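Long-range contacts in Endonuclease/exonuclease/phosphatase (Beutenbergia cavernae DSM 12333, PDB 4RUW), which is of unassigned function but combines a zinc-bearing domain of the endonuclease/exonuclease/phosphatase (DNase I-like) family with an immunoglobulin-like domain: residues A[166-171]-A[214-219]; A[270-275]-A[400-405]; A[348-353]-A[366-371]. One frame throughout, in Å; residues are numbered along the deposited sequence. Where two conformers were deposited one is given.

Overall arrangement
Contact 1 closes before contact 2 opens, and contact 3 lies between the two segments of contact 2. Contact 1 belongs to the DNase I-like domain, where the loop after strand 157-166 meets helix 207-222. Contact 2 pairs a loop of that domain, following helix 266-270, with the 400-405 loop of the immunoglobulin-like domain. Contact 3 is the open end of the hairpin 349-356/360-367 within the immunoglobulin-like domain. Contacts 2 and 3, centres about 11 Å apart, adjoin through a probable hydrogen bond, Ser400 OG to Gly370 O. Trp350 and Asn368 also touch helix 251-260 of the DNase I-like domain, so both contacts help form the domain junction; contact 1, centred about 28 Å from contact 2, lies away from it.

Contact 1 (A[166-171]-A[214-219]); sequences LPNENY and KEQLRI
Leu166 lays its CD2 methyl against CG2 of Ile219, 3.6 Å away, the two side chains sliding past each other in opposite directions, while its CB rests on CG of Gln216. Pro167 meets the same isoleucine differently, tip to tip: its ring CD comes within 3.5 Å of Ile219 CD1. Each neighbour is served by its own torsion: chi1 (-68°) sets CG2 toward Leu166, and the extended chi2 (162°) carries CD1 to Pro167. The contact fastens the loop leaving strand 157-166, an outermost strand of one of the two mixed sheets of the DNase I-like fold, to helix 207-222. Its direct hydrogen bond runs from Gln216 NE2 to Pro167 O, 2.9 Å long and close to straight at 162°. The acceptor lies nearly in the plane of the Gln216 amide, although the nitrogen is tilted from the carbonyl plane of Pro167. Gln216 NE2 also bonds Ser202 OG, which in turn receives Asn168 ND2. Farther along the loop a water bridges the segments, accepting from Glu169 N and donating to Glu215 OE1 at 2.8 Å. Asn170 ND2 stands 3.6 Å from Glu215 OE1 but bonds Asp212 OD1 instead, and Asp212 OD2 takes both Asn168 ND2 and Tyr171 N.

Contact 2 (A[270-275]-A[400-405]); sequences VNDPGA and SRDRCT. With GOL (glycerol), chain D.
The junction between the DNase I-like and immunoglobulin-like domains is made here by two loops: 270-275, which follows helix 266-270, and the 400-405 loop, which leads into strand 405-410. Two hydrogen bonds tie them. Gly274 N donates to Arg401 O over 2.9 Å, and Arg403 N donates to Asp272 OD1 at an angle of 161°, using the anti lone pair of that oxygen. Between these bonds the Pro273 ring lies against the opposite backbone, with CG 3.3 Å from Ser400 O and CD equally near the carbonyl carbon of Asp402. Gly274 fits closely as well, its CA 4.1 Å from Arg401 CB.

Arg403 runs extended from CG to NE, with CG anti to the backbone N (chi1 -177°), and passes alongside the backbone of Val270 and Asn271. Val270 O stands 3.0 Å above one face of the Arg403 guanidinium, over its centre; the angles to NE and NH1 are poor, so this is not a hydrogen bond, but an electrostatic attraction to the cation is probable. The hydrogen bonds of the group lie elsewhere: NE donates to Gln269 O, and NH1 to O3 of a glycerol, probably from the crystallisation liquor, at 3.0 Å. O1 of the same glycerol donates to Asp272 OD2, 2.7 Å away. Arg401 has its own partner across the interface, Asp292. Asp402 OD1 lies 4.4 Å from Asp272 OD1; the N-H of Arg403 on Asp272 and that of Thr399, which Asp402 OD2 accepts, probably ease the repulsion between these carboxylates.

Contact 3 (A[348-353]-A[366-371]); sequences DGWAQL and CKNRGQ
Trp350 meets Cys366 across two neighbouring antiparallel strands, and its CB leaves the sheet on the same face as that of the cysteine. CG falls between the backbone N and the carbonyl carbon (chi1 53°), a crowded position, and chi2 (79°) turns the ring so that a face meets Cys366 CB. NE1 is 3.5 Å from that CB, which makes a CH-pi contact offset toward the rim. In the conformer described, Cys366 SG is 3.7 Å from CZ2 and stands over the six-membered ring. CZ3 lies 3.9 Å from Asn368 ND2, which approaches obliquely; Asn368 OD1 accepts from Arg268 NH2, and ND2 bonds Thr240 O.

Along the backbone, Trp350 and Cys366 form a hydrogen-bonded pair, with Cys366 N to Trp350 O at 2.9 Å. The next pair toward the open end, Gly349 with Lys367, is non-hydrogen-bonded; the backbone angles of Gly349 call for glycine, and its CA makes a CA-H...O contact with Cys366 O (3.1 Å). Asn368 N donates to Asp348 O, and beyond it Asp348 OD1 forms a salt bridge with Arg369 NH1 (2.8 Å). That oxygen lies in the guanidinium plane, yet the nitrogen approaches from above the carboxylate plane. Arg369 NE is paired with Asp375. Cys366 and Cys404 form a disulfide in this entry, but both are modelled in two conformers, and Cys366 SG and Cys404 SG of those described stand 3.6 Å apart, not at bonding distance. This is an antiparallel beta hairpin of the immunoglobulin-like domain, with a cysteine sulfur-aromatic contact at its open end.

Contact 1 (A[166-171]-A[214-219])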
loop_
_atom_site.group_PDB
_atom_site.type_symbol
_atom_site.label_atom_id
_atom_site.label_comp_id
_atom_site.label_asym_id
_atom_site.label_seq_id
_atom_site.Cartn_x
_atom_site.Cartn_y
_atom_site.Cartn_z
ATOM N N LEU A 166 16.526 -5.148 0.839
ATOM C CA LEU A 166 16.291 -3.859 1.472
ATOM C C LEU A 166 17.097 -3.832 2.771
ATOM O O LEU A 166 17.058 -4.778 3.535
ATOM C CB LEU A 166 14.790 -3.665 1.728
ATOM C CG LEU A 166 13.895 -3.723 0.483
ATOM C CD1 LEU A 166 12.427 -3.695 0.874
ATOM C CD2 LEU A 166 14.202 -2.593 -0.485
ATOM N N PRO A 167 17.822 -2.736 3.030
ATOM C CA PRO A 167 18.855 -2.667 4.070
ATOM C C PRO A 167 18.304 -2.494 5.483
ATOM O O PRO A 167 17.223 -1.957 5.644
ATOM C CB PRO A 167 19.614 -1.397 3.685
ATOM C CG PRO A 167 18.549 -0.509 3.144
ATOM C CD PRO A 167 17.664 -1.439 2.344
ATOM N N ASN A 168 19.069 -2.920 6.486
ATOM C CA ASN A 168 18.817 -2.566 7.882
ATOM C C ASN A 168 20.088 -2.009 8.524
ATOM O O ASN A 168 20.466 -2.384 9.631
ATOM C CB ASN A 168 18.302 -3.767 8.682
ATOM C CG ASN A 168 16.780 -3.836 8.726
ATOM O OD1 ASN A 168 16.184 -4.765 8.196
ATOM N ND2 ASN A 168 16.153 -2.857 9.373
ATOM N N GLU A 169 20.756 -1.107 7.816
ATOM C CA GLU A 169 22.063 -0.617 8.245
ATOM C C GLU A 169 22.025 0.193 9.541
ATOM O O GLU A 169 22.958 0.145 10.328
ATOM C CB GLU A 169 22.727 0.173 7.111
ATOM C CG GLU A 169 24.145 0.665 7.396
ATOM C CD GLU A 169 25.180 -0.448 7.537
ATOM O OE1 GLU A 169 24.890 -1.618 7.198
ATOM O OE2 GLU A 169 26.302 -0.143 7.997
ATOM N N ASN A 170 20.957 0.945 9.768
ATOM C CA ASN A 170 20.872 1.709 11.012
ATOM C C ASN A 170 20.583 0.827 12.220
ATOM O O ASN A 170 21.152 1.020 13.289
ATOM C CB ASN A 170 19.841 2.827 10.898
ATOM C CG ASN A 170 20.195 3.814 9.812
ATOM O OD1 ASN A 170 21.135 4.598 9.958
ATOM N ND2 ASN A 170 19.453 3.779 8.711
ATOM N N TYR A 171 19.703 -0.151 12.039
ATOM C CA TYR A 171 19.376 -1.093 13.099
ATOM C C TYR A 171 20.576 -1.960 13.468
ATOM O O TYR A 171 20.863 -2.168 14.646
ATOM C CB TYR A 171 18.203 -1.964 12.656
ATOM C CG TYR A 171 17.800 -3.069 13.597
ATOM C CD1 TYR A 171 17.351 -2.789 14.879
ATOM C CD2 TYR A 171 17.822 -4.390 13.180
ATOM C CE1 TYR A 171 16.955 -3.803 15.734
ATOM C CE2 TYR A 171 17.425 -5.408 14.020
ATOM C CZ TYR A 171 16.996 -5.109 15.301
ATOM O OH TYR A 171 16.603 -6.121 16.148
ATOM N N LYS A 214 12.727 4.301 6.148
ATOM C CA LYS A 214 12.905 5.334 5.131
ATOM C C LYS A 214 13.838 4.888 4.012
ATOM O O LYS A 214 13.549 5.087 2.827
ATOM C CB LYS A 214 13.428 6.621 5.769
ATOM C CG LYS A 214 12.377 7.348 6.589
ATOM C CD LYS A 214 12.992 8.343 7.555
ATOM C CE LYS A 214 13.799 9.398 6.848
ATOM N NZ LYS A 214 14.393 10.361 7.825
ATOM N N GLU A 215 14.967 4.289 4.370
ATOM C CA GLU A 215 15.898 3.841 3.338
ATOM C C GLU A 215 15.329 2.693 2.509
ATOM O O GLU A 215 15.521 2.636 1.289
ATOM C CB GLU A 215 17.234 3.448 3.952
ATOM C CG GLU A 215 17.955 4.634 4.585
ATOM C CD GLU A 215 19.445 4.433 4.665
ATOM O OE1 GLU A 215 19.876 3.363 5.134
ATOM O OE2 GLU A 215 20.184 5.343 4.243
ATOM N N GLN A 216 14.609 1.785 3.157
ATOM C CA GLN A 216 13.949 0.693 2.455
ATOM C C GLN A 216 12.920 1.240 1.484
ATOM O O GLN A 216 12.856 0.824 0.325
ATOM C CB GLN A 216 13.278 -0.240 3.463
ATOM C CG GLN A 216 14.259 -0.940 4.374
ATOM C CD GLN A 216 13.601 -1.658 5.539
ATOM O OE1 GLN A 216 12.391 -1.557 5.777
ATOM N NE2 GLN A 216 14.410 -2.408 6.275
ATOM N N LEU A 217 12.097 2.165 1.960
ATOM C CA LEU A 217 11.056 2.723 1.115
ATOM C C LEU A 217 11.621 3.460 -0.103
ATOM O O LEU A 217 11.055 3.380 -1.192
ATOM C CB LEU A 217 10.121 3.617 1.922
ATOM C CG LEU A 217 8.932 4.202 1.156
ATOM C CD1 LEU A 217 7.996 3.115 0.620
ATOM C CD2 LEU A 217 8.187 5.170 2.038
ATOM N N ARG A 218 12.715 4.199 0.083
ATOM C CA ARG A 218 13.384 4.861 -1.040
ATOM C C ARG A 218 13.682 3.862 -2.137
ATOM O O ARG A 218 13.421 4.109 -3.312
ATOM C CB ARG A 218 14.700 5.483 -0.597
ATOM C CG ARG A 218 14.541 6.727 0.221
ATOM C CD ARG A 218 14.129 7.936 -0.609
ATOM N NE ARG A 218 14.666 9.159 -0.009
ATOM C CZ ARG A 218 14.168 10.376 -0.218
ATOM N NH1 ARG A 218 14.697 11.437 0.389
ATOM N NH2 ARG A 218 13.123 10.541 -1.020
ATOM N N ILE A 219 14.265 2.736 -1.749
ATOM C CA ILE A 219 14.661 1.723 -2.723
ATOM C C ILE A 219 13.420 1.132 -3.400
ATOM O O ILE A 219 13.374 0.987 -4.621
ATOM C CB ILE A 219 15.503 0.629 -2.067
ATOM C CG1 ILE A 219 16.850 1.213 -1.650
ATOM C CG2 ILE A 219 15.712 -0.543 -3.017
ATOM C CD1 ILE A 219 17.584 0.390 -0.640
HETATM O O HOH W 1 19.215 0.781 6.113
#

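Contact 2 (A[270-275]-A[400-405])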
loop_
_atom_site.group_PDB
_atom_site.type_symbol
_atom_site.label_atom_id
_atom_site.label_comp_id
_atom_site.label_asym_id
_atom_site.label_seq_id
_atom_site.Cartn_x
_atom_site.Cartn_y
_atom_site.Cartn_z
ATOM N N VAL A 270 -11.475 5.140 -1.761
ATOM C CA VAL A 270 -12.850 4.650 -1.776
ATOM C C VAL A 270 -13.464 4.437 -0.398
ATOM O O VAL A 270 -14.680 4.312 -0.291
ATOM C CB VAL A 270 -13.004 3.335 -2.589
ATOM C CG1 VAL A 270 -12.868 3.598 -4.081
ATOM C CG2 VAL A 270 -12.039 2.260 -2.101
ATOM N N ASN A 271 -12.643 4.381 0.649
ATOM C CA ASN A 271 -13.110 4.067 2.003
ATOM C C ASN A 271 -12.491 5.029 3.001
ATOM O O ASN A 271 -11.457 5.636 2.728
ATOM C CB ASN A 271 -12.674 2.657 2.415
ATOM C CG ASN A 271 -13.320 1.555 1.586
ATOM O OD1 ASN A 271 -14.477 1.644 1.191
ATOM N ND2 ASN A 271 -12.568 0.486 1.344
ATOM N N ASP A 272 -13.096 5.152 4.174
ATOM C CA ASP A 272 -12.427 5.813 5.288
ATOM C C ASP A 272 -11.277 4.931 5.774
ATOM O O ASP A 272 -11.496 3.772 6.129
ATOM C CB ASP A 272 -13.390 6.035 6.464
ATOM C CG ASP A 272 -14.444 7.073 6.183
ATOM O OD1 ASP A 272 -14.151 8.066 5.484
ATOM O OD2 ASP A 272 -15.572 6.901 6.690
ATOM N N PRO A 273 -10.053 5.477 5.818
ATOM C CA PRO A 273 -8.943 4.737 6.431
ATOM C C PRO A 273 -9.281 4.212 7.829
ATOM O O PRO A 273 -8.899 3.085 8.151
ATOM C CB PRO A 273 -7.826 5.780 6.473
ATOM C CG PRO A 273 -8.084 6.595 5.216
ATOM C CD PRO A 273 -9.595 6.735 5.201
ATOM N N GLY A 274 -10.004 4.991 8.632
ATOM C CA GLY A 274 -10.314 4.589 9.992
ATOM C C GLY A 274 -11.238 3.390 10.080
ATOM O O GLY A 274 -11.351 2.780 11.149
ATOM N N ALA A 275 -11.891 3.046 8.972
ATOM C CA ALA A 275 -12.749 1.863 8.919
ATOM C C ALA A 275 -11.965 0.617 8.517
ATOM O O ALA A 275 -12.507 -0.489 8.509
ATOM C CB ALA A 275 -13.903 2.083 7.954
ATOM N N SER A 400 -6.806 12.199 8.748
ATOM C CA SER A 400 -6.286 11.048 8.026
ATOM C C SER A 400 -7.167 9.803 8.142
ATOM O O SER A 400 -7.013 8.860 7.373
ATOM C CB SER A 400 -4.870 10.719 8.497
ATOM O OG SER A 400 -4.871 10.207 9.819
ATOM N N ARG A 401 -8.083 9.786 9.104
ATOM C CA ARG A 401 -9.009 8.659 9.235
ATOM C C ARG A 401 -10.136 8.676 8.204
ATOM O O ARG A 401 -10.870 7.696 8.072
ATOM C CB ARG A 401 -9.598 8.603 10.641
ATOM C CG ARG A 401 -8.568 8.300 11.709
ATOM C CD ARG A 401 -9.222 8.190 13.065
ATOM N NE ARG A 401 -8.244 7.918 14.106
ATOM C CZ ARG A 401 -8.541 7.829 15.397
ATOM N NH1 ARG A 401 -9.792 8.008 15.798
ATOM N NH2 ARG A 401 -7.591 7.569 16.281
ATOM N N ASP A 402 -10.267 9.783 7.477
ATOM C CA ASP A 402 -11.367 9.972 6.541
ATOM C C ASP A 402 -10.924 9.806 5.096
ATOM O O ASP A 402 -9.790 10.134 4.731
ATOM C CB ASP A 402 -11.986 11.359 6.726
ATOM C CG ASP A 402 -12.431 11.613 8.144
ATOM O OD1 ASP A 402 -12.939 10.672 8.788
ATOM O OD2 ASP A 402 -12.250 12.753 8.618
ATOM N N ARG A 403 -11.846 9.310 4.281
ATOM C CA ARG A 403 -11.645 9.092 2.859
ATOM C C ARG A 403 -11.196 10.375 2.160
ATOM O O ARG A 403 -11.654 11.460 2.507
ATOM C CB ARG A 403 -12.981 8.616 2.286
ATOM C CG ARG A 403 -12.997 8.251 0.826
ATOM C CD ARG A 403 -14.370 7.734 0.455
ATOM N NE ARG A 403 -14.455 7.466 -0.975
ATOM C CZ ARG A 403 -15.537 7.006 -1.590
ATOM N NH1 ARG A 403 -16.642 6.769 -0.899
ATOM N NH2 ARG A 403 -15.510 6.794 -2.898
ATOM N N CYS A 404 -10.301 10.228 1.174
ATOM C CA CYS A 404 -9.862 11.326 0.298
ATOM C C CYS A 404 -11.015 11.852 -0.558
ATOM O O CYS A 404 -12.052 11.200 -0.690
ATOM C CB CYS A 404 -8.747 10.865 -0.659
ATOM S SG CYS A 404 -7.078 10.603 0.019
ATOM N N THR A 405 -10.823 13.021 -1.160
ATOM C CA THR A 405 -11.819 13.559 -2.070
ATOM C C THR A 405 -11.355 13.417 -3.508
ATOM O O THR A 405 -10.364 14.042 -3.913
ATOM C CB THR A 405 -12.089 15.036 -1.764
ATOM O OG1 THR A 405 -12.423 15.175 -0.376
ATOM C CG2 THR A 405 -13.230 15.564 -2.607
HETATM C C1 GOL D . -18.380 7.006 5.348
HETATM O O1 GOL D . -17.839 8.167 5.927
HETATM C C2 GOL D . -18.296 6.918 3.828
HETATM O O2 GOL D . -19.216 5.893 3.474
HETATM C C3 GOL D . -16.896 6.555 3.284
HETATM O O3 GOL D . -16.923 6.009 1.949
#

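Contact 3 (A[348-353]-A[366-371])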
loop_
_atom_site.group_PDB
_atom_site.type_symbol
_atom_site.label_atom_id
_atom_site.label_comp_id
_atom_site.label_asym_id
_atom_site.label_seq_id
_atom_site.Cartn_x
_atom_site.Cartn_y
_atom_site.Cartn_z
ATOM N N ASP A 348 1.535 17.925 4.677
ATOM C CA ASP A 348 0.167 17.994 5.172
ATOM C C ASP A 348 -0.853 17.320 4.265
ATOM O O ASP A 348 -2.054 17.329 4.558
ATOM C CB ASP A 348 -0.218 19.444 5.427
ATOM C CG ASP A 348 0.600 20.050 6.531
ATOM O OD1 ASP A 348 0.426 19.605 7.679
ATOM O OD2 ASP A 348 1.434 20.936 6.252
ATOM N N GLY A 349 -0.378 16.732 3.175
ATOM C CA GLY A 349 -1.249 16.095 2.212
ATOM C C GLY A 349 -0.799 16.381 0.798
ATOM O O GLY A 349 0.360 16.733 0.562
ATOM N N TRP A 350 -1.714 16.250 -0.152
ATOM C CA TRP A 350 -1.343 16.372 -1.550
ATOM C C TRP A 350 -2.566 16.427 -2.446
ATOM O O TRP A 350 -3.696 16.123 -2.028
ATOM C CB TRP A 350 -0.483 15.175 -1.988
ATOM C CG TRP A 350 -1.118 13.844 -1.686
ATOM C CD1 TRP A 350 -2.103 13.221 -2.393
ATOM C CD2 TRP A 350 -0.825 12.992 -0.570
ATOM N NE1 TRP A 350 -2.436 12.028 -1.794
ATOM C CE2 TRP A 350 -1.669 11.863 -0.671
ATOM C CE3 TRP A 350 0.079 13.070 0.495
ATOM C CZ2 TRP A 350 -1.633 10.819 0.253
ATOM C CZ3 TRP A 350 0.104 12.037 1.422
ATOM C CH2 TRP A 350 -0.750 10.928 1.294
ATOM N N ALA A 351 -2.307 16.808 -3.693
ATOM C CA ALA A 351 -3.264 16.705 -4.776
ATOM C C ALA A 351 -2.605 15.931 -5.908
ATOM O O ALA A 351 -1.470 16.223 -6.282
ATOM C CB ALA A 351 -3.667 18.083 -5.252
ATOM N N GLN A 352 -3.312 14.936 -6.434
ATOM C CA GLN A 352 -2.841 14.168 -7.581
ATOM C C GLN A 352 -3.807 14.362 -8.740
ATOM O O GLN A 352 -5.000 14.067 -8.619
ATOM C CB GLN A 352 -2.738 12.679 -7.244
ATOM C CG GLN A 352 -1.673 12.344 -6.211
ATOM C CD GLN A 352 -1.613 10.855 -5.909
ATOM O OE1 GLN A 352 -2.644 10.181 -5.864
ATOM N NE2 GLN A 352 -0.410 10.339 -5.689
ATOM N N LEU A 353 -3.285 14.872 -9.851
ATOM C CA LEU A 353 -4.071 15.103 -11.052
ATOM C C LEU A 353 -3.700 14.049 -12.085
ATOM O O LEU A 353 -2.517 13.784 -12.311
ATOM C CB LEU A 353 -3.773 16.501 -11.599
ATOM C CG LEU A 353 -4.434 16.874 -12.925
ATOM C CD1 LEU A 353 -5.931 17.050 -12.751
ATOM C CD2 LEU A 353 -3.793 18.138 -13.491
ATOM N N CYS A 366 -6.022 14.987 -0.767
ATOM C CA CYS A 366 -5.903 14.324 0.512
ATOM C C CYS A 366 -5.324 15.233 1.580
ATOM O O CYS A 366 -4.226 15.770 1.419
ATOM C CB CYS A 366 -5.016 13.096 0.356
ATOM S SG CYS A 366 -4.531 12.384 1.911
ATOM N N LYS A 367 -6.076 15.411 2.663
ATOM C CA LYS A 367 -5.561 16.052 3.864
ATOM C C LYS A 367 -4.934 14.952 4.717
ATOM O O LYS A 367 -5.632 14.062 5.210
ATOM C CB LYS A 367 -6.673 16.749 4.646
ATOM C CG LYS A 367 -6.196 17.282 5.994
ATOM C CD LYS A 367 -7.318 17.927 6.791
ATOM C CE LYS A 367 -6.860 18.278 8.194
ATOM N NZ LYS A 367 -7.962 18.861 9.016
ATOM N N ASN A 368 -3.616 14.999 4.874
ATOM C CA ASN A 368 -2.921 13.957 5.613
ATOM C C ASN A 368 -2.451 14.489 6.951
ATOM O O ASN A 368 -1.257 14.631 7.206
ATOM C CB ASN A 368 -1.760 13.390 4.801
ATOM C CG ASN A 368 -1.354 12.015 5.272
ATOM O OD1 ASN A 368 -2.207 11.200 5.629
ATOM N ND2 ASN A 368 -0.054 11.756 5.305
ATOM N N ARG A 369 -3.425 14.793 7.796
ATOM C CA ARG A 369 -3.194 15.541 9.014
ATOM C C ARG A 369 -4.296 15.161 9.988
ATOM O O ARG A 369 -5.463 15.078 9.605
ATOM C CB ARG A 369 -3.265 17.025 8.653
ATOM C CG ARG A 369 -2.973 18.028 9.726
ATOM C CD ARG A 369 -2.951 19.410 9.079
ATOM N NE ARG A 369 -2.964 20.489 10.056
ATOM C CZ ARG A 369 -1.933 21.288 10.307
ATOM N NH1 ARG A 369 -0.791 21.129 9.649
ATOM N NH2 ARG A 369 -2.043 22.248 11.218
ATOM N N GLY A 370 -3.915 14.894 11.235
ATOM C CA GLY A 370 -4.869 14.575 12.276
ATOM C C GLY A 370 -5.228 13.104 12.320
ATOM O O GLY A 370 -5.128 12.394 11.318
ATOM N N GLN A 371 -5.657 12.659 13.494
ATOM C CA GLN A 371 -6.115 11.295 13.683
ATOM C C GLN A 371 -7.549 11.315 14.212
ATOM O O GLN A 371 -8.494 11.290 13.431
ATOM C CB GLN A 371 -5.133 10.524 14.576
ATOM C CG GLN A 371 -3.886 10.091 13.799
ATOM C CD GLN A 371 -2.589 10.157 14.591
ATOM O OE1 GLN A 371 -2.587 10.308 15.811
ATOM N NE2 GLN A 371 -1.469 10.035 13.885
HETATM O O HOH W 2 0.140 17.175 8.784
#